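Local coordinates for putative antioxidant defense protein Mlr4105 (Mesorhizobium loti, PDB 3C1L) that probably acts as a peroxiredoxin-type antioxidant enzyme of the all-helical AhpD-like family, forming a six-chain assembly, at residues 32-36 with 37-41; 115-118 with 119-122; 136-139 with 140-143. All blocks are in the same frame, centred on the assembly; numbering follows the deposited sequence.

All three contacts are local ones, each made where a loop runs into the first turn of a helix. Contact 1 leads into helix 36-40, contact 2 into helix 118-132 and contact 3 into helix 139-147. Contacts 2 and 3 lie on the same side of the chain's centre, their centres 18 Å apart and their nearest atoms about 6 Å apart without touching. Contact 1 sits across the chain's centre from both, its centre 32 Å from that of contact 2 and 37 Å from that of contact 3. It is also the one that reaches Tyr-85, in the Cys-X-X-Cys motif that is probably the redox site, as in AhpD. Contact 1 borders one neighbouring subunit and contact 3 two.

Contact 1 of 3, residues 32-36 with 37-41; sequences GLVPN and VLKAY
The carboxamide of Asn-36 meets the ammonium end of Lys-39 at its oxygen, while its nitrogen, ND2, bonds to Arg-178 O. The other flat group, the Tyr-41 ring, has Val-37 CG2 at its edge, in plane; it also meets Phe-51 with nearly parallel planes, and Trp-156 of the second subunit edge-to-face. Asn-36 OD1 stands 2.4 Å from Lys-39 NZ, shorter than a normal hydrogen bond, which makes the exact placing of these two groups doubtful. A second acceptor for Lys-39 NZ is Val-34 O at 3.1 Å, approached 18° from the carbonyl plane. Lysine suits the place because its chain is long enough to run back over Val-34, with Lys-39 CG 4.0 Å from Val-34 CG1, before bending at its last torsion (chi4 123°) to bring NZ down onto the two oxygens. A water accepts from both Lys-39 NZ and Val-34 N, 2.9 Å from the latter.

Pro-35, at the N-cap of helix 36-40, offers a rigid ring instead of a capping hydroxyl. Its CD lies alongside Leu-38 CD1 (3.9 Å), the two side chains pointing the same way, and Pro-35 O takes a weak bond from Leu-38 N. Leu-38 then continues into the apolar layer between helices 18-31 and 45-60. Val-37 N donates to Tyr-85 OH, beside the probable redox motif. With Val-34 O and the water bound to it and the Asn-36 oxygen nearby, the Lys-39 amine is likely to stay protonated, its charge probably offset in part by their dipoles.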
loop_
_atom_site.group_PDB
_atom_site.type_symbol
_atom_site.label_atom_id
_atom_site.label_comp_id
_atom_site.label_asym_id
_atom_site.label_seq_id
_atom_site.Cartn_x
_atom_site.Cartn_y
_atom_site.Cartn_z
ATOM N N GLY B 32 -15.362 24.312 29.744
ATOM C CA GLY B 32 -14.959 23.586 30.957
ATOM C C GLY B 32 -13.602 22.927 30.878
ATOM O O GLY B 32 -13.238 22.134 31.747
ATOM N N LEU B 33 -12.868 23.234 29.807
ATOM C CA LEU B 33 -11.488 22.811 29.637
ATOM C C LEU B 33 -10.802 23.748 28.669
ATOM O O LEU B 33 -11.458 24.407 27.867
ATOM C CB LEU B 33 -11.392 21.360 29.108
ATOM C CG LEU B 33 -12.227 20.935 27.887
ATOM C CD1 LEU B 33 -11.632 21.308 26.556
ATOM C CD2 LEU B 33 -12.381 19.457 27.895
ATOM N N VAL B 34 -9.473 23.800 28.759
ATOM C CA VAL B 34 -8.665 24.388 27.706
ATOM C C VAL B 34 -8.124 23.225 26.866
ATOM O O VAL B 34 -7.358 22.417 27.381
ATOM C CB VAL B 34 -7.536 25.290 28.270
ATOM C CG1 VAL B 34 -6.683 25.862 27.140
ATOM C CG2 VAL B 34 -8.134 26.410 29.073
ATOM N N PRO B 35 -8.563 23.118 25.591
ATOM C CA PRO B 35 -8.103 22.071 24.690
ATOM C C PRO B 35 -6.586 22.007 24.618
ATOM O O PRO B 35 -5.927 23.018 24.479
ATOM C CB PRO B 35 -8.751 22.451 23.326
ATOM C CG PRO B 35 -9.952 23.198 23.717
ATOM C CD PRO B 35 -9.568 23.968 24.931
ATOM N N ASN B 36 -6.043 20.818 24.780
ATOM C CA ASN B 36 -4.603 20.656 24.832
ATOM C C ASN B 36 -3.870 21.193 23.621
ATOM O O ASN B 36 -2.739 21.612 23.762
ATOM C CB ASN B 36 -4.229 19.195 25.112
ATOM C CG ASN B 36 -4.312 18.868 26.587
ATOM O OD1 ASN B 36 -4.551 19.761 27.424
ATOM N ND2 ASN B 36 -4.094 17.618 26.924
ATOM N N VAL B 37 -4.501 21.204 22.451
ATOM C CA VAL B 37 -3.851 21.736 21.219
ATOM C C VAL B 37 -3.507 23.228 21.401
ATOM O O VAL B 37 -2.411 23.692 21.025
ATOM C CB VAL B 37 -4.758 21.519 19.967
ATOM C CG1 VAL B 37 -6.066 22.283 20.137
ATOM C CG2 VAL B 37 -4.038 21.868 18.612
ATOM N N LEU B 38 -4.410 23.961 22.060
ATOM C CA LEU B 38 -4.203 25.377 22.314
ATOM C C LEU B 38 -2.995 25.575 23.213
ATOM O O LEU B 38 -2.209 26.476 22.983
ATOM C CB LEU B 38 -5.446 25.996 22.937
ATOM C CG LEU B 38 -6.709 25.997 22.067
ATOM C CD1 LEU B 38 -7.827 26.745 22.738
ATOM C CD2 LEU B 38 -6.400 26.553 20.701
ATOM N N LYS B 39 -2.846 24.729 24.224
ATOM C CA LYS B 39 -1.692 24.804 25.125
ATOM C C LYS B 39 -0.399 24.511 24.381
ATOM O O LYS B 39 0.629 25.075 24.720
ATOM C CB LYS B 39 -1.836 23.840 26.290
ATOM C CG LYS B 39 -3.098 23.986 27.085
ATOM C CD LYS B 39 -3.070 23.009 28.244
ATOM C CE LYS B 39 -4.400 22.918 28.956
ATOM N NZ LYS B 39 -4.907 21.508 28.977
ATOM N N ALA B 40 -0.462 23.644 23.365
ATOM C CA ALA B 40 0.678 23.339 22.472
ATOM C C ALA B 40 1.203 24.593 21.718
ATOM O O ALA B 40 2.400 24.758 21.525
ATOM C CB ALA B 40 0.281 22.214 21.454
ATOM N N TYR B 41 0.291 25.464 21.285
ATOM C CA TYR B 41 0.624 26.675 20.516
ATOM C C TYR B 41 0.858 27.922 21.357
ATOM O O TYR B 41 1.171 28.987 20.806
ATOM C CB TYR B 41 -0.468 26.961 19.455
ATOM C CG TYR B 41 -0.414 25.999 18.294
ATOM C CD1 TYR B 41 0.483 26.195 17.253
ATOM C CD2 TYR B 41 -1.235 24.899 18.233
ATOM C CE1 TYR B 41 0.556 25.320 16.180
ATOM C CE2 TYR B 41 -1.142 23.998 17.163
ATOM C CZ TYR B 41 -0.238 24.234 16.144
ATOM O OH TYR B 41 -0.132 23.391 15.078
HETATM O O HOH W 1 -7.711 22.107 30.371
#

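Contact 2 of 3, residues 115-118 with 119-122; sequences DLSP and RQTA
A capping box closes the amino-terminal end of helix 118-132, with Ser-117 as N-cap and Gln-120 as its partner three residues on. The exchange is reciprocal: Ser-117 OG accepts from Gln-120 N at 3.2 Å, a fairly straight bond (N-H...O 163°), and Gln-120 OE1 accepts from Ser-117 N at 2.9 Å. Serine suits the position because OG, held between its own backbone N and carbonyl carbon (chi1 66°), reaches Gln-120 N, a first-turn amide that comes before the i to i+4 ladder begins. Glutamine serves because its extended chain returns OE1 to the loop; a weak bond from Ser-117 OG at 3.3 Å adds to the grip on that oxygen.

Ser-117 O is held by one residue twice. Thr-121 N approaches it at 3.0 Å, only 15° off the carbonyl plane, whereas Thr-121 OG1, at 3.1 Å, comes from above that plane. The hydroxyl thus turns back upon the carbonyl of the preceding turn. Pro-118 fits the first turn of the helix, where its missing N-H costs no bond and its ring fixes phi near the helical value; its carbonyl continues the ladder begun by Ser-117 O, accepting from Ala-122 N. Leu-116 crosses the Gln-120 side chain at about a right angle, and Leu-116 CD2 packs 3.6 Å from Gln-120 OE1, probably screening that side of the exchange in part.

The cap lies at the surface, yet both Leu-116 and Gln-120 rest on Met-72 of helix 67-80. Arg-119 reaches from the same turn to Gly-64 O in the loop leading to that helix, and Ala-122 touches Ala-148, just past the end of helix 139-147.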
loop_
_atom_site.group_PDB
_atom_site.type_symbol
_atom_site.label_atom_id
_atom_site.label_comp_id
_atom_site.label_asym_id
_atom_site.label_seq_id
_atom_site.Cartn_x
_atom_site.Cartn_y
_atom_site.Cartn_z
ATOM N N ASP B 115 -25.818 4.575 9.087
ATOM C CA ASP B 115 -26.893 4.755 8.102
ATOM C C ASP B 115 -26.880 6.216 7.655
ATOM O O ASP B 115 -27.656 7.047 8.157
ATOM C CB ASP B 115 -28.192 4.388 8.787
ATOM C CG ASP B 115 -29.407 4.406 7.857
ATOM O OD1 ASP B 115 -29.312 4.032 6.659
ATOM O OD2 ASP B 115 -30.487 4.765 8.373
ATOM N N LEU B 116 -25.953 6.549 6.762
ATOM C CA LEU B 116 -25.779 7.918 6.292
ATOM C C LEU B 116 -26.571 8.179 5.012
ATOM O O LEU B 116 -26.752 7.283 4.193
ATOM C CB LEU B 116 -24.304 8.178 6.025
ATOM C CG LEU B 116 -23.346 8.019 7.213
ATOM C CD1 LEU B 116 -21.975 8.255 6.747
ATOM C CD2 LEU B 116 -23.688 8.961 8.359
ATOM N N SER B 117 -27.023 9.415 4.825
ATOM C CA SER B 117 -27.632 9.808 3.543
ATOM C C SER B 117 -26.580 9.651 2.427
ATOM O O SER B 117 -25.368 9.560 2.728
ATOM C CB SER B 117 -28.115 11.257 3.617
ATOM O OG SER B 117 -27.009 12.135 3.756
ATOM N N PRO B 118 -27.027 9.580 1.148
ATOM C CA PRO B 118 -26.172 9.621 -0.050
ATOM C C PRO B 118 -25.238 10.823 -0.041
ATOM O O PRO B 118 -24.074 10.683 -0.316
ATOM C CB PRO B 118 -27.202 9.712 -1.204
ATOM C CG PRO B 118 -28.314 8.936 -0.731
ATOM C CD PRO B 118 -28.420 9.259 0.773
ATOM N N ARG B 119 -25.749 11.986 0.368
ATOM C CA ARG B 119 -24.950 13.202 0.518
ATOM C C ARG B 119 -23.754 12.991 1.468
ATOM O O ARG B 119 -22.588 13.325 1.125
ATOM C CB ARG B 119 -25.839 14.304 1.059
ATOM C CG ARG B 119 -25.188 15.641 1.290
ATOM C CD ARG B 119 -26.098 16.516 2.114
ATOM N NE ARG B 119 -25.380 17.489 2.910
ATOM C CZ ARG B 119 -25.063 18.717 2.501
ATOM N NH1 ARG B 119 -25.377 19.152 1.287
ATOM N NH2 ARG B 119 -24.407 19.518 3.319
ATOM N N GLN B 120 -24.025 12.445 2.650
ATOM C CA GLN B 120 -22.966 12.206 3.652
ATOM C C GLN B 120 -21.958 11.151 3.210
ATOM O O GLN B 120 -20.757 11.299 3.427
ATOM C CB GLN B 120 -23.563 11.794 4.986
ATOM C CG GLN B 120 -24.342 12.907 5.695
ATOM C CD GLN B 120 -25.236 12.358 6.817
ATOM O OE1 GLN B 120 -25.816 11.283 6.711
ATOM N NE2 GLN B 120 -25.365 13.120 7.884
ATOM N N THR B 121 -22.461 10.081 2.597
ATOM C CA THR B 121 -21.631 9.082 1.962
ATOM C C THR B 121 -20.709 9.697 0.877
ATOM O O THR B 121 -19.534 9.394 0.849
ATOM C CB THR B 121 -22.482 7.928 1.400
ATOM O OG1 THR B 121 -23.241 7.358 2.471
ATOM C CG2 THR B 121 -21.641 6.832 0.732
ATOM N N ALA B 122 -21.233 10.510 -0.022
ATOM C CA ALA B 122 -20.425 11.064 -1.085
ATOM C C ALA B 122 -19.281 11.934 -0.549
ATOM O O ALA B 122 -18.168 11.897 -1.060
ATOM C CB ALA B 122 -21.287 11.835 -2.084
#

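Contact 3 of 3, residues 136-139 with 140-143; sequences KIVE and ADRA
From CB, which lies 3.7 Å from Glu-139 O, the side chain of Arg-142 climbs back along the first turn of helix 139-147 and bends at chi3 (-75°), swinging its guanidinium over the loop. NE lies 3.1 Å from Glu-139 OE1. CZ follows, with Glu-139 CA and Val-138 O over one face of the group. NH2 reaches the same oxygen, Glu-139 OE1, at 2.9 Å, and NH1 comes 4.0 Å from Ile-137 CG2 while donating to Ala-174 O of the second subunit. This is a side-on salt bridge in which two nitrogens share one acceptor, approaching from the same face of a carboxylate turned 61° from the guanidinium plane. The other carboxylate oxygen of Glu-139 pairs with Arg-146. Arginine suits position 142 because its long chain carries three donor nitrogens, two for Glu-139 and one for the neighbouring subunit. With an alanine here, Glu-139 OE1 would probably lose both its donors and Ala-174 O of the second subunit this bond.

At the start of this helix of the all-helical AhpD-like fold, a side chain also bonds back to the main chain: Asp-141 OD2 accepts from Val-138 N at 2.8 Å, on the anti side and 27° out of the carboxylate plane, while Asp-141 N returns a bond to Val-138 O. Aspartate suits this early turn because its short, negative side chain can reach the loop amide and probably interacts well with the helix dipole. Lys-129 of helix 118-132 forms a salt bridge with the same OD2, and Ile-137 sinks its apolar branches against Phe-126 and Leu-130 of that helix.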
loop_
_atom_site.group_PDB
_atom_site.type_symbol
_atom_site.label_atom_id
_atom_site.label_comp_id
_atom_site.label_asym_id
_atom_site.label_seq_id
_atom_site.Cartn_x
_atom_site.Cartn_y
_atom_site.Cartn_z
ATOM N N LYS B 136 -4.450 10.817 -7.177
ATOM C CA LYS B 136 -5.407 10.212 -8.079
ATOM C C LYS B 136 -6.749 10.917 -8.196
ATOM O O LYS B 136 -7.674 10.372 -8.801
ATOM C CB LYS B 136 -5.580 8.740 -7.656
ATOM C CG LYS B 136 -4.230 7.995 -7.871
ATOM C CD LYS B 136 -4.372 6.509 -7.851
ATOM C CE LYS B 136 -3.075 5.838 -8.327
ATOM N NZ LYS B 136 -3.328 4.421 -8.495
ATOM N N ILE B 137 -6.871 12.120 -7.606
ATOM C CA ILE B 137 -8.124 12.872 -7.659
ATOM C C ILE B 137 -8.248 13.392 -9.061
ATOM O O ILE B 137 -7.268 13.919 -9.620
ATOM C CB ILE B 137 -8.181 14.051 -6.623
ATOM C CG1 ILE B 137 -8.087 13.493 -5.186
ATOM C CG2 ILE B 137 -9.444 14.927 -6.846
ATOM C CD1 ILE B 137 -9.403 12.851 -4.647
ATOM N N VAL B 138 -9.440 13.200 -9.630
ATOM C CA VAL B 138 -9.760 13.602 -10.989
ATOM C C VAL B 138 -11.128 14.286 -11.021
ATOM O O VAL B 138 -11.836 14.313 -10.028
ATOM C CB VAL B 138 -9.676 12.392 -11.986
ATOM C CG1 VAL B 138 -8.258 11.947 -12.102
ATOM C CG2 VAL B 138 -10.539 11.217 -11.529
ATOM N N GLU B 139 -11.445 14.895 -12.152
ATOM C CA GLU B 139 -12.723 15.610 -12.345
ATOM C C GLU B 139 -13.947 14.734 -12.055
ATOM O O GLU B 139 -14.956 15.250 -11.580
ATOM C CB GLU B 139 -12.821 16.165 -13.759
ATOM C CG GLU B 139 -14.111 16.946 -14.066
ATOM C CD GLU B 139 -14.342 18.123 -13.149
ATOM O OE1 GLU B 139 -13.356 18.763 -12.702
ATOM O OE2 GLU B 139 -15.530 18.404 -12.873
ATOM N N ALA B 140 -13.885 13.435 -12.370
ATOM C CA ALA B 140 -14.957 12.505 -11.944
ATOM C C ALA B 140 -15.171 12.508 -10.417
ATOM O O ALA B 140 -16.231 12.215 -9.956
ATOM C CB ALA B 140 -14.699 11.134 -12.405
ATOM N N ASP B 141 -14.153 12.787 -9.621
ATOM C CA ASP B 141 -14.353 12.817 -8.182
ATOM C C ASP B 141 -15.230 13.985 -7.758
ATOM O O ASP B 141 -16.132 13.822 -6.896
ATOM C CB ASP B 141 -13.020 12.817 -7.433
ATOM C CG ASP B 141 -12.246 11.543 -7.661
ATOM O OD1 ASP B 141 -12.865 10.467 -7.553
ATOM O OD2 ASP B 141 -11.039 11.599 -7.962
ATOM N N ARG B 142 -14.948 15.138 -8.353
ATOM C CA ARG B 142 -15.735 16.347 -8.147
ATOM C C ARG B 142 -17.134 16.258 -8.778
ATOM O O ARG B 142 -18.145 16.745 -8.199
ATOM C CB ARG B 142 -14.990 17.537 -8.730
ATOM C CG ARG B 142 -13.725 17.903 -7.990
ATOM C CD ARG B 142 -13.102 19.205 -8.513
ATOM N NE ARG B 142 -12.440 19.029 -9.802
ATOM C CZ ARG B 142 -11.237 18.492 -10.022
ATOM N NH1 ARG B 142 -10.452 18.047 -9.053
ATOM N NH2 ARG B 142 -10.819 18.381 -11.269
ATOM N N ALA B 143 -17.191 15.656 -9.964
ATOM C CA ALA B 143 -18.440 15.376 -10.631
ATOM C C ALA B 143 -19.359 14.574 -9.709
ATOM O O ALA B 143 -20.536 14.889 -9.592
ATOM C CB ALA B 143 -18.186 14.633 -11.942
#